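Local coordinates for glyoxalase-like domain protein (Staphylococcus aureus, PDB 3P8A) that is of unknown function but carries a glyoxalase-like domain and probably adopts the paired-sheet architecture of the vicinal oxygen chelate (VOC) family, at residues L23-I28 against D231-R236; G50-K55 against V75-K80; H54-F59 against A93-I98; F189-V194 against H246-K251. One frame throughout, in Å; residues are numbered along the deposited sequence.

Contact 1: residues L23-I28 against D231-R236; sequences LKFDHI and DDIYFR
The two β-sheets of this glyoxalase-like chain meet where Lys-24 and Phe-25, on strand 24-31, face Asp-231 and the loop leading into strand 234-239. The site is a worked example of a single carboxylate tying a strand of one sheet to a loop of the other. With its CG anti to the backbone N (chi1 -156°), Asp-231 reaches across, and its OD2 accepts from Phe-25 N at 2.7 Å. The bond is nearly straight, 166° at the hydrogen, and the donor lies almost on the extension of the C-O bond. The second oxygen serves its own loop: Asp-231 OD1 accepts from Asp-232 N (2.7 Å) on the anti side, with the donor somewhat out of the carboxylate plane. Held by one backbone amide on each oxygen, the carboxylate has little freedom to rotate. Lys-24 crosses it at about a right angle, its CB 3.6 Å from Asp-231 OD2, and then extends away. Lys-24 NZ and Asp-231 OD1 are 6.7 Å apart, and any attraction between the charges is probably weak.

Next to this bond the contact turns apolar. Phe-25 CB rests 3.8 Å from Ile-233 CG1, and Phe-25 CD1 meets Phe-235 CE1 at 4.3 Å, at the edge of the Phe-235 ring. Ile-191, from strand 189-198, touches both Phe-25 and Ile-233. Asp-26 points the other way and accepts from His-27 ND1; both residues face Cys-111 in a classic β-bulge. Phe-25, Ile-233 and Phe-235 thus form an apolar layer between the two sheets of this glyoxalase-like fold.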
# COMPACT_ATOMS: atom_id res chain seq x y z
N LEU A 23 3.34 12.94 -5.91
CA LEU A 23 3.00 11.64 -5.32
C LEU A 23 3.84 11.38 -4.09
O LEU A 23 5.04 11.64 -4.10
CB LEU A 23 3.24 10.48 -6.33
CG LEU A 23 2.43 10.51 -7.59
CD1 LEU A 23 2.84 9.40 -8.52
CD2 LEU A 23 0.98 10.41 -7.30
N LYS A 24 3.21 10.83 -3.06
CA LYS A 24 3.89 10.43 -1.83
C LYS A 24 3.36 9.07 -1.41
O LYS A 24 2.25 8.70 -1.79
CB LYS A 24 3.62 11.44 -0.70
CG LYS A 24 4.26 12.81 -0.91
CD LYS A 24 3.85 13.75 0.21
CE LYS A 24 4.63 15.04 0.19
NZ LYS A 24 4.22 15.95 1.29
N PHE A 25 4.13 8.34 -0.60
CA PHE A 25 3.69 7.04 -0.09
C PHE A 25 2.54 7.26 0.91
O PHE A 25 2.65 8.11 1.78
CB PHE A 25 4.89 6.35 0.62
CG PHE A 25 4.53 5.04 1.28
CD1 PHE A 25 4.43 3.87 0.54
CD2 PHE A 25 4.27 4.99 2.65
CE1 PHE A 25 4.06 2.68 1.15
CE2 PHE A 25 3.90 3.79 3.25
CZ PHE A 25 3.81 2.65 2.51
N ASP A 26 1.42 6.53 0.75
CA ASP A 26 0.32 6.66 1.70
C ASP A 26 0.27 5.50 2.68
O ASP A 26 0.33 5.72 3.88
CB ASP A 26 -1.04 6.82 0.99
CG ASP A 26 -2.08 7.40 1.94
OD1 ASP A 26 -1.95 8.59 2.31
OD2 ASP A 26 -3.01 6.66 2.30
N HIS A 27 0.09 4.28 2.17
CA HIS A 27 -0.00 3.14 3.05
C HIS A 27 0.38 1.85 2.36
O HIS A 27 0.51 1.83 1.13
CB HIS A 27 -1.41 3.06 3.73
CG HIS A 27 -2.58 2.90 2.80
ND1 HIS A 27 -3.19 4.00 2.22
CD2 HIS A 27 -3.24 1.79 2.42
CE1 HIS A 27 -4.21 3.51 1.53
NE2 HIS A 27 -4.25 2.19 1.60
N ILE A 28 0.67 0.81 3.16
CA ILE A 28 0.95 -0.52 2.69
C ILE A 28 -0.16 -1.41 3.22
O ILE A 28 -0.60 -1.23 4.35
CB ILE A 28 2.39 -1.03 3.06
CG1 ILE A 28 2.67 -2.41 2.43
CG2 ILE A 28 2.69 -1.00 4.58
CD1 ILE A 28 4.16 -2.74 2.27
N ASP A 231 8.95 12.34 -2.33
CA ASP A 231 8.95 11.57 -1.09
C ASP A 231 10.32 10.94 -0.82
O ASP A 231 11.08 10.69 -1.77
CB ASP A 231 7.83 10.52 -1.09
CG ASP A 231 7.39 10.11 0.30
OD1 ASP A 231 8.08 10.47 1.28
OD2 ASP A 231 6.35 9.43 0.41
N ASP A 232 10.64 10.68 0.45
CA ASP A 232 11.94 10.10 0.82
C ASP A 232 11.97 8.56 0.95
O ASP A 232 13.02 8.03 1.31
CB ASP A 232 12.53 10.74 2.11
CG ASP A 232 12.14 12.15 2.49
OD1 ASP A 232 11.88 12.38 3.69
OD2 ASP A 232 12.19 13.05 1.61
N ILE A 233 10.86 7.85 0.69
CA ILE A 233 10.82 6.38 0.78
C ILE A 233 11.54 5.76 -0.42
O ILE A 233 11.26 6.13 -1.57
CB ILE A 233 9.35 5.83 0.85
CG1 ILE A 233 8.44 6.47 1.91
CG2 ILE A 233 9.27 4.29 0.85
CD1 ILE A 233 8.89 6.51 3.25
N TYR A 234 12.40 4.76 -0.17
CA TYR A 234 13.02 4.03 -1.27
C TYR A 234 12.15 2.84 -1.62
O TYR A 234 11.47 2.30 -0.75
CB TYR A 234 14.46 3.61 -0.93
CG TYR A 234 15.37 4.80 -0.84
CD1 TYR A 234 15.98 5.32 -1.98
CD2 TYR A 234 15.52 5.51 0.35
CE1 TYR A 234 16.78 6.45 -1.93
CE2 TYR A 234 16.31 6.65 0.41
CZ TYR A 234 16.93 7.12 -0.73
OH TYR A 234 17.72 8.25 -0.69
N PHE A 235 12.13 2.48 -2.90
CA PHE A 235 11.41 1.34 -3.43
C PHE A 235 12.46 0.44 -4.04
O PHE A 235 13.07 0.78 -5.05
CB PHE A 235 10.35 1.76 -4.48
CG PHE A 235 9.31 2.64 -3.85
CD1 PHE A 235 8.30 2.09 -3.05
CD2 PHE A 235 9.42 4.03 -3.92
CE1 PHE A 235 7.37 2.92 -2.41
CE2 PHE A 235 8.50 4.85 -3.26
CZ PHE A 235 7.48 4.29 -2.51
N ARG A 236 12.73 -0.68 -3.36
CA ARG A 236 13.72 -1.61 -3.84
C ARG A 236 13.04 -2.77 -4.51
O ARG A 236 12.24 -3.46 -3.88
CB ARG A 236 14.65 -2.08 -2.68
CG ARG A 236 15.68 -3.13 -3.14
CD ARG A 236 16.76 -3.33 -2.12
NE ARG A 236 17.59 -2.13 -2.02
CZ ARG A 236 18.67 -2.01 -1.26
NH1 ARG A 236 19.07 -3.01 -0.50
NH2 ARG A 236 19.36 -0.88 -1.26

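Contact 2: residues G50-K55 against V75-K80; sequences GGYHHK and VENNEK
The backbones of 50-55 and 75-80 approach without pairing: the nearest CA atoms are 7.9 Å apart (Lys-55 and Lys-80), with those of Tyr-52 and Glu-76 at 8.6 Å. Strands 48-53, 58-64 and 69-75 form an antiparallel β-meander, and the contact joins its outermost strand, 48-53, and the turn after it to the start of helix 78-84, across the strand between; Gly-57 supplies backbone bonds to both Glu-76 and Asn-77. In Tyr-52, CG anti to the backbone N (chi1 -177°) carries the ring out toward 75-80, edge first. Glu-76 CB sits 3.8 Å from Tyr-52 CE2, near the ring plane, the two side chains crossing at about a right angle. Farther along, the hydroxyl Tyr-52 OH comes within 3.6 Å of Asn-77 CB, ring and amide lying nearly coplanar.

Lys-80 makes the other half of the contact with its methylenes. Bent at its last two torsions, the chain brings Lys-80 CD to 3.2 Å from His-54 O and to 3.7 Å from Lys-55 O, draping over the turn that follows the strand. The helix itself is started by Asn-77 at the N-cap: Asn-77 OD1 accepts from Lys-80 N at 3.2 Å, the donor standing 63° out of the carbonyl plane.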
# COMPACT_ATOMS: atom_id res chain seq x y z
N GLY A 50 -10.25 0.34 12.38
CA GLY A 50 -10.63 1.18 11.25
C GLY A 50 -12.12 1.18 11.03
O GLY A 50 -12.88 1.64 11.89
N GLY A 51 -12.53 0.64 9.90
CA GLY A 51 -13.93 0.55 9.53
C GLY A 51 -14.16 -0.56 8.54
O GLY A 51 -13.25 -1.31 8.23
N TYR A 52 -15.38 -0.64 8.01
CA TYR A 52 -15.84 -1.64 7.06
C TYR A 52 -16.04 -0.99 5.69
O TYR A 52 -16.58 0.11 5.60
CB TYR A 52 -17.16 -2.24 7.57
CG TYR A 52 -17.76 -3.37 6.75
CD1 TYR A 52 -18.82 -3.13 5.88
CD2 TYR A 52 -17.35 -4.68 6.94
CE1 TYR A 52 -19.44 -4.18 5.19
CE2 TYR A 52 -17.94 -5.73 6.24
CZ TYR A 52 -18.98 -5.47 5.36
OH TYR A 52 -19.58 -6.50 4.68
N HIS A 53 -15.55 -1.66 4.63
CA HIS A 53 -15.68 -1.23 3.24
C HIS A 53 -16.92 -1.98 2.72
O HIS A 53 -16.82 -3.16 2.38
CB HIS A 53 -14.42 -1.58 2.41
CG HIS A 53 -13.14 -1.02 2.95
ND1 HIS A 53 -12.13 -1.85 3.41
CD2 HIS A 53 -12.73 0.27 3.04
CE1 HIS A 53 -11.14 -1.05 3.78
NE2 HIS A 53 -11.45 0.24 3.56
N HIS A 54 -18.10 -1.31 2.73
CA HIS A 54 -19.37 -1.92 2.34
C HIS A 54 -19.39 -2.55 0.97
O HIS A 54 -19.97 -3.62 0.83
CB HIS A 54 -20.59 -0.99 2.54
CG HIS A 54 -21.88 -1.76 2.54
ND1 HIS A 54 -22.40 -2.29 3.71
CD2 HIS A 54 -22.67 -2.12 1.50
CE1 HIS A 54 -23.50 -2.94 3.34
NE2 HIS A 54 -23.71 -2.86 2.02
N LYS A 55 -18.74 -1.93 -0.02
CA LYS A 55 -18.67 -2.44 -1.40
C LYS A 55 -18.00 -3.82 -1.50
O LYS A 55 -18.38 -4.61 -2.36
CB LYS A 55 -17.84 -1.49 -2.26
CG LYS A 55 -18.54 -0.23 -2.73
CD LYS A 55 -17.53 0.80 -3.25
CE LYS A 55 -16.79 0.40 -4.50
NZ LYS A 55 -17.69 0.29 -5.69
N VAL A 75 -11.31 -9.93 5.55
CA VAL A 75 -12.62 -10.06 4.93
C VAL A 75 -13.64 -10.60 5.92
O VAL A 75 -13.42 -11.64 6.55
CB VAL A 75 -12.56 -10.85 3.58
CG1 VAL A 75 -11.62 -12.04 3.65
CG2 VAL A 75 -13.95 -11.25 3.08
N GLU A 76 -14.73 -9.85 6.09
CA GLU A 76 -15.87 -10.19 6.95
C GLU A 76 -16.93 -10.93 6.12
O GLU A 76 -17.47 -11.95 6.57
CB GLU A 76 -16.43 -8.94 7.64
CG GLU A 76 -17.86 -9.04 8.18
CD GLU A 76 -18.17 -10.16 9.16
OE1 GLU A 76 -17.25 -10.58 9.91
OE2 GLU A 76 -19.33 -10.62 9.18
N ASN A 77 -17.25 -10.40 4.93
CA ASN A 77 -18.24 -10.97 4.02
C ASN A 77 -17.58 -11.52 2.74
O ASN A 77 -17.45 -10.82 1.74
CB ASN A 77 -19.35 -9.94 3.72
CG ASN A 77 -20.52 -10.46 2.90
OD1 ASN A 77 -20.50 -11.56 2.37
ND2 ASN A 77 -21.55 -9.66 2.73
N ASN A 78 -17.17 -12.80 2.79
CA ASN A 78 -16.50 -13.55 1.73
C ASN A 78 -17.31 -13.73 0.47
O ASN A 78 -16.73 -13.78 -0.61
CB ASN A 78 -16.05 -14.92 2.24
CG ASN A 78 -14.99 -14.82 3.30
OD1 ASN A 78 -13.80 -14.64 3.00
ND2 ASN A 78 -15.41 -14.90 4.56
N GLU A 79 -18.63 -13.93 0.59
CA GLU A 79 -19.49 -14.11 -0.58
C GLU A 79 -19.57 -12.81 -1.41
O GLU A 79 -19.50 -12.86 -2.64
CB GLU A 79 -20.87 -14.70 -0.23
CG GLU A 79 -21.32 -14.58 1.22
CD GLU A 79 -20.61 -15.41 2.27
OE1 GLU A 79 -20.64 -16.66 2.18
OE2 GLU A 79 -20.03 -14.81 3.21
N LYS A 80 -19.64 -11.64 -0.72
CA LYS A 80 -19.64 -10.32 -1.35
C LYS A 80 -18.32 -10.08 -2.08
O LYS A 80 -18.35 -9.70 -3.25
CB LYS A 80 -19.90 -9.22 -0.31
CG LYS A 80 -19.75 -7.80 -0.88
CD LYS A 80 -20.20 -6.75 0.12
CE LYS A 80 -21.69 -6.46 0.07
NZ LYS A 80 -22.14 -6.06 -1.30

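Contact 3: residues H54-F59 against A93-I98; sequences HKYGTF and AFATQI
Tyr-56 lies against Ala-93 and Ala-95, and here the packing is closest. Its CG is anti to the carbonyl carbon (chi1 -55°), which lays the side chain alongside the second segment. Ala-95 CB presses on the root of the side chain, 3.6 Å from Tyr-56 CB, while Ala-93 CB meets the far end, 3.5 Å from Tyr-56 OH. Thr-58 comes in beside the Ala-95 methyl, its OG1 3.8 Å from Ala-95 CB. Through these methyls the backbones come close, Tyr-56 CA to Ala-95 CA being 6.5 Å.

Contacts are looser around this centre. Thr-96 CG2 is 4.0 Å from Tyr-56 CD1, and Thr-58 CG2 and Ile-98 CD1 pass side by side at 4.1 Å. Phe-94 meets the tyrosine obliquely, with planes at 75°; its ring also borders a bound glycerol, probably from crystallisation. On the less buried side Lys-55 CB lies over one face of the Tyr-56 ring, and Lys-55 NZ pairs with Glu-89.

Polar atoms find partners outside the pair: Thr-58 OG1 bonds His-53 ND1, Thr-96 OG1 bonds Gly-90 O, and Tyr-56 OH has a weak bond to Glu-89. The chemistry implies that shape and apolar burial, not polarity, join the meander to the segment entering helix 97-100.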
# COMPACT_ATOMS: atom_id res chain seq x y z
N HIS A 54 -18.10 -1.31 2.73
CA HIS A 54 -19.37 -1.92 2.34
C HIS A 54 -19.39 -2.55 0.97
O HIS A 54 -19.97 -3.62 0.83
CB HIS A 54 -20.59 -0.99 2.54
CG HIS A 54 -21.88 -1.76 2.54
ND1 HIS A 54 -22.40 -2.29 3.71
CD2 HIS A 54 -22.67 -2.12 1.50
CE1 HIS A 54 -23.50 -2.94 3.34
NE2 HIS A 54 -23.71 -2.86 2.02
N LYS A 55 -18.74 -1.93 -0.02
CA LYS A 55 -18.67 -2.44 -1.40
C LYS A 55 -18.00 -3.82 -1.50
O LYS A 55 -18.38 -4.61 -2.36
CB LYS A 55 -17.84 -1.49 -2.26
CG LYS A 55 -18.54 -0.23 -2.73
CD LYS A 55 -17.53 0.80 -3.25
CE LYS A 55 -16.79 0.40 -4.50
NZ LYS A 55 -17.69 0.29 -5.69
N TYR A 56 -16.98 -4.08 -0.65
CA TYR A 56 -16.18 -5.30 -0.72
C TYR A 56 -16.37 -6.33 0.37
O TYR A 56 -16.05 -7.50 0.13
CB TYR A 56 -14.70 -4.94 -0.85
CG TYR A 56 -14.40 -4.03 -2.02
CD1 TYR A 56 -14.47 -4.50 -3.33
CD2 TYR A 56 -14.03 -2.71 -1.82
CE1 TYR A 56 -14.20 -3.66 -4.41
CE2 TYR A 56 -13.77 -1.85 -2.89
CZ TYR A 56 -13.83 -2.34 -4.18
OH TYR A 56 -13.54 -1.51 -5.23
N GLY A 57 -16.87 -5.93 1.53
CA GLY A 57 -17.08 -6.85 2.65
C GLY A 57 -15.84 -7.07 3.50
O GLY A 57 -15.74 -8.07 4.21
N THR A 58 -14.89 -6.11 3.43
CA THR A 58 -13.60 -6.12 4.15
C THR A 58 -13.62 -5.11 5.27
O THR A 58 -14.46 -4.20 5.26
CB THR A 58 -12.42 -5.84 3.20
OG1 THR A 58 -12.66 -4.65 2.44
CG2 THR A 58 -12.10 -7.00 2.28
N PHE A 59 -12.70 -5.26 6.25
CA PHE A 59 -12.51 -4.34 7.38
C PHE A 59 -11.03 -4.22 7.67
O PHE A 59 -10.25 -5.12 7.32
CB PHE A 59 -13.27 -4.79 8.64
CG PHE A 59 -12.89 -6.14 9.21
CD1 PHE A 59 -13.37 -7.31 8.64
CD2 PHE A 59 -12.09 -6.23 10.34
CE1 PHE A 59 -13.02 -8.56 9.16
CE2 PHE A 59 -11.74 -7.48 10.87
CZ PHE A 59 -12.21 -8.63 10.28
N ALA A 93 -9.24 -3.88 -7.95
CA ALA A 93 -9.44 -3.35 -6.58
C ALA A 93 -8.50 -3.92 -5.51
O ALA A 93 -8.12 -5.09 -5.59
CB ALA A 93 -10.89 -3.52 -6.17
N PHE A 94 -8.11 -3.09 -4.52
CA PHE A 94 -7.22 -3.54 -3.45
C PHE A 94 -7.82 -4.71 -2.66
O PHE A 94 -7.09 -5.67 -2.40
CB PHE A 94 -6.81 -2.38 -2.52
CG PHE A 94 -7.90 -1.96 -1.57
CD1 PHE A 94 -7.91 -2.43 -0.26
CD2 PHE A 94 -8.96 -1.18 -2.00
CE1 PHE A 94 -8.95 -2.09 0.61
CE2 PHE A 94 -10.02 -0.87 -1.14
CZ PHE A 94 -10.01 -1.31 0.16
N ALA A 95 -9.12 -4.67 -2.30
CA ALA A 95 -9.75 -5.72 -1.47
C ALA A 95 -9.83 -7.10 -2.14
O ALA A 95 -9.57 -8.10 -1.50
CB ALA A 95 -11.13 -5.26 -1.01
N THR A 96 -10.19 -7.14 -3.42
CA THR A 96 -10.37 -8.35 -4.20
C THR A 96 -9.06 -9.08 -4.47
O THR A 96 -9.10 -10.26 -4.86
CB THR A 96 -11.24 -8.07 -5.46
OG1 THR A 96 -10.65 -7.03 -6.23
CG2 THR A 96 -12.68 -7.64 -5.12
N GLN A 97 -7.89 -8.42 -4.22
CA GLN A 97 -6.56 -9.04 -4.34
C GLN A 97 -6.48 -10.21 -3.39
O GLN A 97 -5.79 -11.19 -3.71
CB GLN A 97 -5.43 -8.06 -3.99
CG GLN A 97 -5.18 -7.01 -5.04
CD GLN A 97 -3.93 -6.23 -4.72
OE1 GLN A 97 -2.83 -6.79 -4.59
NE2 GLN A 97 -4.06 -4.92 -4.64
N ILE A 98 -7.20 -10.14 -2.24
CA ILE A 98 -7.29 -11.21 -1.21
C ILE A 98 -7.76 -12.51 -1.91
O ILE A 98 -7.12 -13.56 -1.75
CB ILE A 98 -8.21 -10.82 -0.01
CG1 ILE A 98 -7.63 -9.64 0.78
CG2 ILE A 98 -8.43 -12.03 0.95
CD1 ILE A 98 -8.62 -9.04 1.88

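Contact 4: residues F189-V194 against H246-K251; sequences FSIETV and HSVIIK
Ser-190 and Lys-251 open an antiparallel pairing between strands 189-198 and 244-252, neighbours in the second sheet, whose short segments run at 139° to each other. They exchange two backbone bonds: Lys-251 N donates to Ser-190 O at 2.7 Å, and Ser-190 N returns one to Lys-251 O at 3.0 Å, in the carbonyl plane. Two residues on, the register slips by one in a classic β-bulge. Glu-192 and Thr-193 both face Ile-249, whose carbonyl O takes a good bond from Glu-192 N (2.8 Å, 165° at the hydrogen) and a weak one from Thr-193 N. Ile-249 N then donates to Thr-193 O at 2.8 Å, restoring the pairing. On its other edge strand 189-198 bonds to 234-239: Tyr-234 N to Glu-192 O, and Arg-236 N to Val-194 O.

Side chains sort by face. Ile-191, Val-194, Val-248 and Ile-250 share one, with Ile-191 CG2 and Val-248 CG2 3.9 Å apart, and Phe-189 CB reaches Ile-250 CG2 at 3.6 Å. On the other face Lys-251 curls back at CD and CE, and its methylenes cross Glu-192 at about a right angle. Its ammonium group makes no salt bridge with that carboxylate, Glu-192 OE1 lying 5.0 Å from Lys-251 NZ. Instead Lys-251 NZ donates to a water at 2.9 Å, which in turn has a weak bond to Ile-191 O. One carbonyl serving two amides, one of them weakly, thus accommodates the extra residue, and the pairing resumes beyond it.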
# COMPACT_ATOMS: atom_id res chain seq x y z
N PHE A 189 8.85 5.92 14.86
CA PHE A 189 8.96 5.15 13.62
C PHE A 189 8.87 6.03 12.41
O PHE A 189 8.17 7.04 12.41
CB PHE A 189 7.84 4.10 13.54
CG PHE A 189 7.78 3.14 14.69
CD1 PHE A 189 8.86 2.32 14.99
CD2 PHE A 189 6.60 2.98 15.41
CE1 PHE A 189 8.78 1.41 16.05
CE2 PHE A 189 6.52 2.07 16.46
CZ PHE A 189 7.62 1.30 16.78
N SER A 190 9.53 5.59 11.33
CA SER A 190 9.56 6.24 10.04
C SER A 190 9.80 5.16 8.97
O SER A 190 10.80 4.45 9.04
CB SER A 190 10.68 7.28 10.01
OG SER A 190 10.51 8.18 8.92
N ILE A 191 8.85 5.00 8.02
CA ILE A 191 9.02 4.05 6.92
C ILE A 191 10.17 4.59 6.06
O ILE A 191 10.21 5.78 5.75
CB ILE A 191 7.70 3.77 6.14
CG1 ILE A 191 6.71 2.96 7.00
CG2 ILE A 191 7.98 3.05 4.81
CD1 ILE A 191 5.25 3.10 6.64
N GLU A 192 11.14 3.72 5.73
CA GLU A 192 12.31 4.10 4.96
C GLU A 192 12.32 3.45 3.58
O GLU A 192 12.68 4.10 2.60
CB GLU A 192 13.57 3.69 5.74
CG GLU A 192 14.88 4.18 5.15
CD GLU A 192 16.13 3.65 5.84
OE1 GLU A 192 16.01 2.78 6.73
OE2 GLU A 192 17.23 4.12 5.47
N THR A 193 12.00 2.14 3.52
CA THR A 193 12.07 1.37 2.28
C THR A 193 10.99 0.33 2.22
O THR A 193 10.64 -0.27 3.24
CB THR A 193 13.47 0.69 2.17
OG1 THR A 193 14.48 1.67 2.34
CG2 THR A 193 13.70 -0.02 0.83
N VAL A 194 10.54 0.06 1.01
CA VAL A 194 9.60 -0.99 0.68
C VAL A 194 10.35 -1.87 -0.29
O VAL A 194 10.89 -1.39 -1.31
CB VAL A 194 8.24 -0.47 0.11
CG1 VAL A 194 7.37 -1.63 -0.39
CG2 VAL A 194 7.49 0.30 1.18
N HIS A 246 7.43 -7.78 -0.34
CA HIS A 246 8.16 -8.62 0.58
C HIS A 246 8.37 -8.10 1.99
O HIS A 246 8.11 -8.82 2.94
CB HIS A 246 9.49 -9.00 -0.09
CG HIS A 246 10.40 -9.84 0.75
ND1 HIS A 246 10.24 -11.22 0.83
CD2 HIS A 246 11.52 -9.48 1.42
CE1 HIS A 246 11.27 -11.65 1.56
NE2 HIS A 246 12.05 -10.64 1.96
N SER A 247 8.90 -6.90 2.12
CA SER A 247 9.24 -6.36 3.41
C SER A 247 9.22 -4.85 3.44
O SER A 247 9.24 -4.19 2.40
CB SER A 247 10.61 -6.88 3.86
OG SER A 247 11.68 -6.26 3.18
N VAL A 248 9.15 -4.31 4.64
CA VAL A 248 9.16 -2.87 4.88
C VAL A 248 10.27 -2.60 5.91
O VAL A 248 10.45 -3.39 6.85
CB VAL A 248 7.74 -2.31 5.26
CG1 VAL A 248 7.29 -2.76 6.66
CG2 VAL A 248 7.67 -0.79 5.13
N ILE A 249 11.07 -1.55 5.68
CA ILE A 249 12.16 -1.16 6.58
C ILE A 249 11.71 0.08 7.29
O ILE A 249 11.37 1.06 6.65
CB ILE A 249 13.54 -0.99 5.88
CG1 ILE A 249 13.93 -2.26 5.08
CG2 ILE A 249 14.64 -0.62 6.91
CD1 ILE A 249 15.19 -2.10 4.21
N ILE A 250 11.63 -0.00 8.62
CA ILE A 250 11.14 1.07 9.49
C ILE A 250 12.24 1.53 10.40
O ILE A 250 12.78 0.73 11.16
CB ILE A 250 9.86 0.68 10.29
CG1 ILE A 250 8.75 0.13 9.37
CG2 ILE A 250 9.31 1.92 11.04
CD1 ILE A 250 7.63 -0.71 10.13
N LYS A 251 12.58 2.81 10.31
CA LYS A 251 13.59 3.39 11.19
C LYS A 251 12.91 3.54 12.55
O LYS A 251 11.76 3.98 12.62
CB LYS A 251 14.05 4.74 10.64
CG LYS A 251 15.11 4.64 9.56
CD LYS A 251 15.66 6.02 9.18
CE LYS A 251 15.07 6.62 7.90
NZ LYS A 251 13.64 6.99 8.03
O HOH W 1 12.70 8.01 5.50

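From the N terminus, strand 24-31 opens contact 1, which stays open for some two hundred residues. Within that loop contacts 2 and 3 start from the same stretch, sharing His-54 and Lys-55; contact 2 closes first, at 75-80, and contact 3 at 93-98. Together they bind the outer meander of the first sheet to the helical segments that follow. Contact 4 opens at 189-194, before contact 1 closes at 231-236, and closes only at 246-251, so these two cross. They also touch, since strand 189-198 lies between 234-239 and 244-252. Contact 1 joins the two sheets and contact 4 pairs neighbouring strands within the second, whereas contacts 2 and 3 lie across the chain's centre.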